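PDB 4XFK: putative branched chain amino acid ABC transporter, periplasmic amino acid-binding protein from Brucella ovis, which probably captures amino acids, such as branched-chain ones, in the periplasm as the binding component of an ABC transport system. Local coordinates for residues G116-E121 with A139-T144; Y166-D171 with T243-Q248. The protein carries 1 engineered substitution. All coordinates share one frame; numbering follows the deposited sequence. Where two conformers were deposited one is given.

How the contacts relate
Along the chain, the parallel sheet near the N terminus comes first, and residues 116-121 lie in the loop after its strand 111-114. Contact 1 closes a short loop of 17 residues, through strand 131-133, back to the start of helix 138-152. Contact 2 opens only after that loop has closed and spans 71 residues, from the start of helix 167-184 to the loop after strand 240-243, so the two are in series, neither nested nor crossed. Their centres lie about 8 Å apart. Asp171 OD2 probably accepts a hydrogen bond from Leu120 N and Glu118 packs on Trp168, tying the loop between strands 111-114 and 131-133 to the start of helix 167-184; one acetate touches both contacts.

Contact 1 (G116-E121 with A139-T144); sequences GAEALE and AIRFKT. Engineered in segment 139-144: Arg141 (natural residue His). With NA (sodium ion), chain D; ACT (acetate ion), chain B.
Glu118 and Arg141 form a side-on, bidentate salt bridge between the loop 116-121 and helix 138-152, in the bilobal periplasmic binding protein fold. Arg141, an engineered residue in place of the natural His, offers NE to Glu118 OE1 at 2.7 Å and NH2 to Glu118 OE2, likewise at 2.7 Å. Both bonds are nearly straight, with N-H...O angles of 174°, and each oxygen uses its syn lone pair. Carboxylate and guanidinium lie almost in one plane, 9° apart, and two bonds between the same flat groups would resist rotation of either. The arginine chain bends at chi2 (-71°), which turns the guanidinium edge to the carboxylate, whereas Glu118 is extended beyond CG. A smaller, apolar touch accompanies it: Leu120 CD2 rests 4.0 Å from Ala139 CB near the start of the helix.

Farther out, Arg141 NH1 is hydrogen-bonded to Ser265 O, so the guanidinium is also fixed from the side of strand 263-266. Pro136 touches both Glu118 and Arg141, and Trp168 and Phe245 pack against Glu118; the buried carboxylate is probably stabilised as a charge by the arginine and by a sodium-bound water. Backbone hydrogen bonding between Glu118 and Ala138 further joins the loop to the helix start.

The loop also meets two bound ions. Glu118 N donates to OXT of an acetate, probably from the crystallisation liquor, at 2.9 Å. A sodium ion is bound by Gly116 O, Gly85 O, Tyr31 OH and two waters. One of those waters links metal and salt bridge: it sits 2.3 Å from the sodium and donates to Glu118 OE2, which therefore accepts from both this water and Arg141 NH2.

Contact 2 (Y166-D171 with T243-Q248); sequences YSWGVD and TSFLDQ. With ACT (acetate ion), chain B.
Trp168, in the first turn of the helix that Tyr166 precedes as N-cap, faces Ser244 and Phe245 in the loop after strand 240-243, where a type I turn runs from Phe245 to Gln248. Trp168 CG stands opposite its own backbone N (chi1 161°), carrying the indole toward that loop. At its benzo rim, CZ2 meets two partners: Ser244 OG lies in the indole plane, 3.5 Å from Trp168 CZ2, while Phe245 CE2 approaches the same carbon obliquely, also at 3.5 Å. The two six-membered rings are inclined at 42° with centroids 5.5 Å apart. Trp168 NE1 is hydrogen-bonded to Gly219 O, which helps set the rotation of the indole. Trp221 packs on Phe245 and donates from its own ring nitrogen to Tyr166 OH. That hydroxyl in turn donates to acetate O at 2.6 Å, and the acetate methyl sits over one face of the Trp168 indole, 3.8 Å from CG. Aromatic side chains beside an acetate, probably from the crystallisation liquor, that Ser88 OG and Glu118 N also bind are consistent with the amino acid site between the lobes of a leucine-binding family protein.

Contact 1 (G116-E121 with A139-T144)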
loop_
_atom_site.group_PDB
_atom_site.type_symbol
_atom_site.label_atom_id
_atom_site.label_comp_id
_atom_site.label_asym_id
_atom_site.label_seq_id
_atom_site.Cartn_x
_atom_site.Cartn_y
_atom_site.Cartn_z
ATOM N N GLY A 116 0.737 4.388 0.532
ATOM C CA GLY A 116 1.002 2.992 0.818
ATOM C C GLY A 116 1.616 2.597 2.141
ATOM O O GLY A 116 2.064 1.455 2.272
ATOM N N ALA A 117 1.691 3.507 3.110
ATOM C CA ALA A 117 2.142 3.115 4.448
ATOM C C ALA A 117 0.926 2.573 5.183
ATOM O O ALA A 117 -0.050 3.303 5.382
ATOM C CB ALA A 117 2.727 4.297 5.161
ATOM N N GLU A 118 0.989 1.296 5.565
ATOM C CA GLU A 118 -0.222 0.538 5.891
ATOM C C GLU A 118 -0.478 0.278 7.386
ATOM O O GLU A 118 -1.453 -0.388 7.746
ATOM C CB GLU A 118 -0.274 -0.759 5.057
ATOM C CG GLU A 118 -0.123 -0.468 3.552
ATOM C CD GLU A 118 -0.563 -1.597 2.639
ATOM O OE1 GLU A 118 -1.354 -2.473 3.063
ATOM O OE2 GLU A 118 -0.113 -1.587 1.473
ATOM N N ALA A 119 0.371 0.821 8.256
ATOM C CA ALA A 119 0.166 0.656 9.701
ATOM C C ALA A 119 -1.141 1.300 10.173
ATOM O O ALA A 119 -1.532 2.368 9.708
ATOM C CB ALA A 119 1.338 1.224 10.467
ATOM N N LEU A 120 -1.806 0.651 11.120
ATOM C CA LEU A 120 -3.108 1.112 11.584
ATOM C C LEU A 120 -3.135 2.547 12.104
ATOM O O LEU A 120 -4.088 3.275 11.845
ATOM C CB LEU A 120 -3.629 0.177 12.681
ATOM C CG LEU A 120 -3.921 -1.239 12.206
ATOM C CD1 LEU A 120 -4.270 -2.125 13.383
ATOM C CD2 LEU A 120 -5.039 -1.233 11.188
ATOM N N GLU A 121 -2.103 2.950 12.839
ATOM C CA GLU A 121 -2.123 4.231 13.540
ATOM C C GLU A 121 -2.348 5.434 12.626
ATOM O O GLU A 121 -2.868 6.464 13.069
ATOM C CB GLU A 121 -0.836 4.431 14.351
ATOM C CG GLU A 121 0.430 4.560 13.505
ATOM C CD GLU A 121 1.664 4.876 14.333
ATOM O OE1 GLU A 121 1.539 4.989 15.569
ATOM O OE2 GLU A 121 2.759 5.031 13.746
ATOM N N ALA A 139 -5.533 -4.068 8.724
ATOM C CA ALA A 139 -6.839 -4.680 8.955
ATOM C C ALA A 139 -7.491 -5.107 7.646
ATOM O O ALA A 139 -8.001 -6.220 7.524
ATOM C CB ALA A 139 -7.752 -3.734 9.735
ATOM N N ILE A 140 -7.465 -4.221 6.659
ATOM C CA ILE A 140 -8.048 -4.537 5.366
ATOM C C ILE A 140 -7.301 -5.703 4.704
ATOM O O ILE A 140 -7.926 -6.643 4.200
ATOM C CB ILE A 140 -8.040 -3.303 4.437
ATOM C CG1 ILE A 140 -8.898 -2.173 5.034
ATOM C CG2 ILE A 140 -8.494 -3.687 3.036
ATOM C CD1 ILE A 140 -8.769 -0.840 4.295
ATOM N N ARG A 141 -5.968 -5.640 4.699
ATOM C CA ARG A 141 -5.165 -6.699 4.090
ATOM C C ARG A 141 -5.502 -8.073 4.670
ATOM O O ARG A 141 -5.741 -9.037 3.933
ATOM C CB ARG A 141 -3.668 -6.452 4.301
ATOM C CG ARG A 141 -3.063 -5.295 3.520
ATOM C CD ARG A 141 -2.950 -5.543 2.032
ATOM N NE ARG A 141 -2.136 -4.487 1.439
ATOM C CZ ARG A 141 -1.828 -4.403 0.148
ATOM N NH1 ARG A 141 -2.244 -5.329 -0.704
ATOM N NH2 ARG A 141 -1.102 -3.384 -0.292
ATOM N N PHE A 142 -5.498 -8.171 5.996
ATOM C CA PHE A 142 -5.510 -9.492 6.609
ATOM C C PHE A 142 -6.883 -10.072 6.872
ATOM O O PHE A 142 -7.045 -11.286 6.860
ATOM C CB PHE A 142 -4.473 -9.609 7.734
ATOM C CG PHE A 142 -3.092 -9.663 7.176
ATOM C CD1 PHE A 142 -2.549 -10.877 6.769
ATOM C CD2 PHE A 142 -2.399 -8.490 6.898
ATOM C CE1 PHE A 142 -1.308 -10.929 6.163
ATOM C CE2 PHE A 142 -1.152 -8.533 6.281
ATOM C CZ PHE A 142 -0.616 -9.750 5.899
ATOM N N LYS A 143 -7.889 -9.220 7.021
ATOM C CA LYS A 143 -9.268 -9.682 7.004
ATOM C C LYS A 143 -9.593 -10.246 5.628
ATOM O O LYS A 143 -10.097 -11.362 5.496
ATOM C CB LYS A 143 -10.225 -8.531 7.304
ATOM C CG LYS A 143 -11.668 -8.856 6.955
ATOM C CD LYS A 143 -12.564 -7.620 6.974
ATOM C CE LYS A 143 -12.381 -6.739 5.735
ATOM N NZ LYS A 143 -11.329 -5.698 5.907
ATOM N N THR A 144 -9.298 -9.466 4.583
ATOM C CA THR A 144 -9.659 -9.909 3.238
ATOM C C THR A 144 -8.909 -11.161 2.791
ATOM O O THR A 144 -9.519 -12.048 2.194
ATOM C CB THR A 144 -9.570 -8.793 2.154
ATOM O OG1 THR A 144 -8.231 -8.295 2.062
ATOM C CG2 THR A 144 -10.527 -7.639 2.455
HETATM NA NA NA D . 3.893 0.728 1.130
HETATM C C ACT B . 4.652 -0.558 5.620
HETATM O O ACT B . 5.609 -0.283 6.380
HETATM O OXT ACT B . 3.685 0.239 5.627
HETATM C CH3 ACT B . 4.680 -1.777 4.753
HETATM O O HOH W 1 2.804 -1.251 0.955
HETATM O O HOH W 2 5.848 -0.312 1.296
#

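Contact 2 (Y166-D171 with T243-Q248)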
loop_
_atom_site.group_PDB
_atom_site.type_symbol
_atom_site.label_atom_id
_atom_site.label_comp_id
_atom_site.label_asym_id
_atom_site.label_seq_id
_atom_site.Cartn_x
_atom_site.Cartn_y
_atom_site.Cartn_z
ATOM N N TYR A 166 8.321 -4.002 13.632
ATOM C CA TYR A 166 8.064 -2.561 13.656
ATOM C C TYR A 166 6.556 -2.378 13.557
ATOM O O TYR A 166 5.822 -3.370 13.505
ATOM C CB TYR A 166 8.826 -1.789 12.564
ATOM C CG TYR A 166 8.353 -1.923 11.127
ATOM C CD1 TYR A 166 8.482 -3.119 10.429
ATOM C CD2 TYR A 166 7.837 -0.819 10.446
ATOM C CE1 TYR A 166 8.090 -3.224 9.101
ATOM C CE2 TYR A 166 7.438 -0.911 9.125
ATOM C CZ TYR A 166 7.566 -2.116 8.453
ATOM O OH TYR A 166 7.184 -2.224 7.132
ATOM N N SER A 167 6.086 -1.132 13.537
ATOM C CA SER A 167 4.650 -0.853 13.649
ATOM C C SER A 167 3.809 -1.710 12.703
ATOM O O SER A 167 2.819 -2.314 13.118
ATOM C CB SER A 167 4.348 0.635 13.443
ATOM O OG SER A 167 4.748 1.045 12.157
ATOM N N TRP A 168 4.222 -1.785 11.440
ATOM C CA TRP A 168 3.467 -2.540 10.443
ATOM C C TRP A 168 3.322 -4.024 10.799
ATOM O O TRP A 168 2.214 -4.568 10.804
ATOM C CB TRP A 168 4.115 -2.379 9.061
ATOM C CG TRP A 168 3.715 -3.445 8.083
ATOM C CD1 TRP A 168 4.526 -4.415 7.558
ATOM C CD2 TRP A 168 2.416 -3.659 7.514
ATOM N NE1 TRP A 168 3.817 -5.212 6.697
ATOM C CE2 TRP A 168 2.519 -4.774 6.654
ATOM C CE3 TRP A 168 1.173 -3.031 7.664
ATOM C CZ2 TRP A 168 1.429 -5.272 5.934
ATOM C CZ3 TRP A 168 0.093 -3.522 6.940
ATOM C CH2 TRP A 168 0.228 -4.633 6.091
ATOM N N GLY A 169 4.437 -4.681 11.092
ATOM C CA GLY A 169 4.410 -6.105 11.363
ATOM C C GLY A 169 3.667 -6.456 12.636
ATOM O O GLY A 169 2.987 -7.483 12.711
ATOM N N VAL A 170 3.806 -5.609 13.647
ATOM C CA VAL A 170 3.062 -5.768 14.885
ATOM C C VAL A 170 1.562 -5.674 14.603
ATOM O O VAL A 170 0.784 -6.474 15.120
ATOM C CB VAL A 170 3.520 -4.714 15.905
ATOM C CG1 VAL A 170 2.576 -4.651 17.106
ATOM C CG2 VAL A 170 4.946 -5.023 16.348
ATOM N N ASP A 171 1.163 -4.721 13.762
ATOM C CA ASP A 171 -0.248 -4.591 13.414
ATOM C C ASP A 171 -0.766 -5.818 12.665
ATOM O O ASP A 171 -1.912 -6.241 12.873
ATOM C CB ASP A 171 -0.495 -3.347 12.557
ATOM C CG ASP A 171 -0.413 -2.051 13.341
ATOM O OD1 ASP A 171 -0.511 -2.071 14.581
ATOM O OD2 ASP A 171 -0.275 -0.995 12.694
ATOM N N THR A 243 -0.572 -13.473 2.256
ATOM C CA THR A 243 0.262 -12.287 2.322
ATOM C C THR A 243 -0.438 -11.027 1.861
ATOM O O THR A 243 -1.510 -11.071 1.242
ATOM C CB THR A 243 1.502 -12.438 1.409
ATOM O OG1 THR A 243 1.099 -12.334 0.033
ATOM C CG2 THR A 243 2.216 -13.767 1.657
ATOM N N SER A 244 0.219 -9.903 2.138
ATOM C CA SER A 244 -0.131 -8.622 1.552
ATOM C C SER A 244 0.747 -8.271 0.360
ATOM O O SER A 244 0.305 -7.524 -0.508
ATOM C CB SER A 244 -0.019 -7.515 2.605
ATOM O OG SER A 244 1.186 -7.630 3.353
ATOM N N PHE A 245 1.971 -8.812 0.307
ATOM C CA PHE A 245 2.983 -8.283 -0.621
ATOM C C PHE A 245 3.686 -9.328 -1.480
ATOM O O PHE A 245 4.747 -9.044 -2.045
ATOM C CB PHE A 245 4.045 -7.468 0.133
ATOM C CG PHE A 245 3.480 -6.324 0.939
ATOM C CD1 PHE A 245 2.582 -5.427 0.378
ATOM C CD2 PHE A 245 3.851 -6.151 2.262
ATOM C CE1 PHE A 245 2.052 -4.384 1.137
ATOM C CE2 PHE A 245 3.339 -5.113 3.017
ATOM C CZ PHE A 245 2.437 -4.221 2.456
ATOM N N LEU A 246 3.098 -10.514 -1.640
ATOM C CA LEU A 246 3.787 -11.545 -2.414
ATOM C C LEU A 246 3.999 -11.163 -3.878
ATOM O O LEU A 246 4.931 -11.664 -4.509
ATOM C CB LEU A 246 3.062 -12.887 -2.323
ATOM C CG LEU A 246 3.841 -14.096 -2.840
ATOM C CD1 LEU A 246 5.113 -14.335 -2.038
ATOM C CD2 LEU A 246 2.962 -15.330 -2.835
ATOM N N ASP A 247 3.172 -10.267 -4.421
ATOM C CA ASP A 247 3.317 -9.900 -5.835
ATOM C C ASP A 247 4.404 -8.844 -6.085
ATOM O O ASP A 247 4.567 -8.386 -7.210
ATOM C CB ASP A 247 1.977 -9.506 -6.476
ATOM C CG ASP A 247 1.369 -8.270 -5.860
ATOM O OD1 ASP A 247 1.651 -7.999 -4.682
ATOM O OD2 ASP A 247 0.607 -7.572 -6.558
ATOM N N GLN A 248 5.171 -8.481 -5.061
ATOM C CA GLN A 248 6.394 -7.733 -5.310
ATOM C C GLN A 248 7.263 -8.529 -6.273
ATOM O O GLN A 248 7.461 -9.722 -6.082
ATOM C CB GLN A 248 7.175 -7.479 -4.019
ATOM C CG GLN A 248 8.498 -6.764 -4.306
ATOM C CD GLN A 248 9.231 -6.286 -3.070
ATOM O OE1 GLN A 248 8.906 -6.671 -1.948
ATOM N NE2 GLN A 248 10.217 -5.418 -3.272
HETATM C C ACT B . 4.652 -0.558 5.620
HETATM O O ACT B . 5.609 -0.283 6.380
HETATM O OXT ACT B . 3.685 0.239 5.627
HETATM C CH3 ACT B . 4.680 -1.777 4.753
#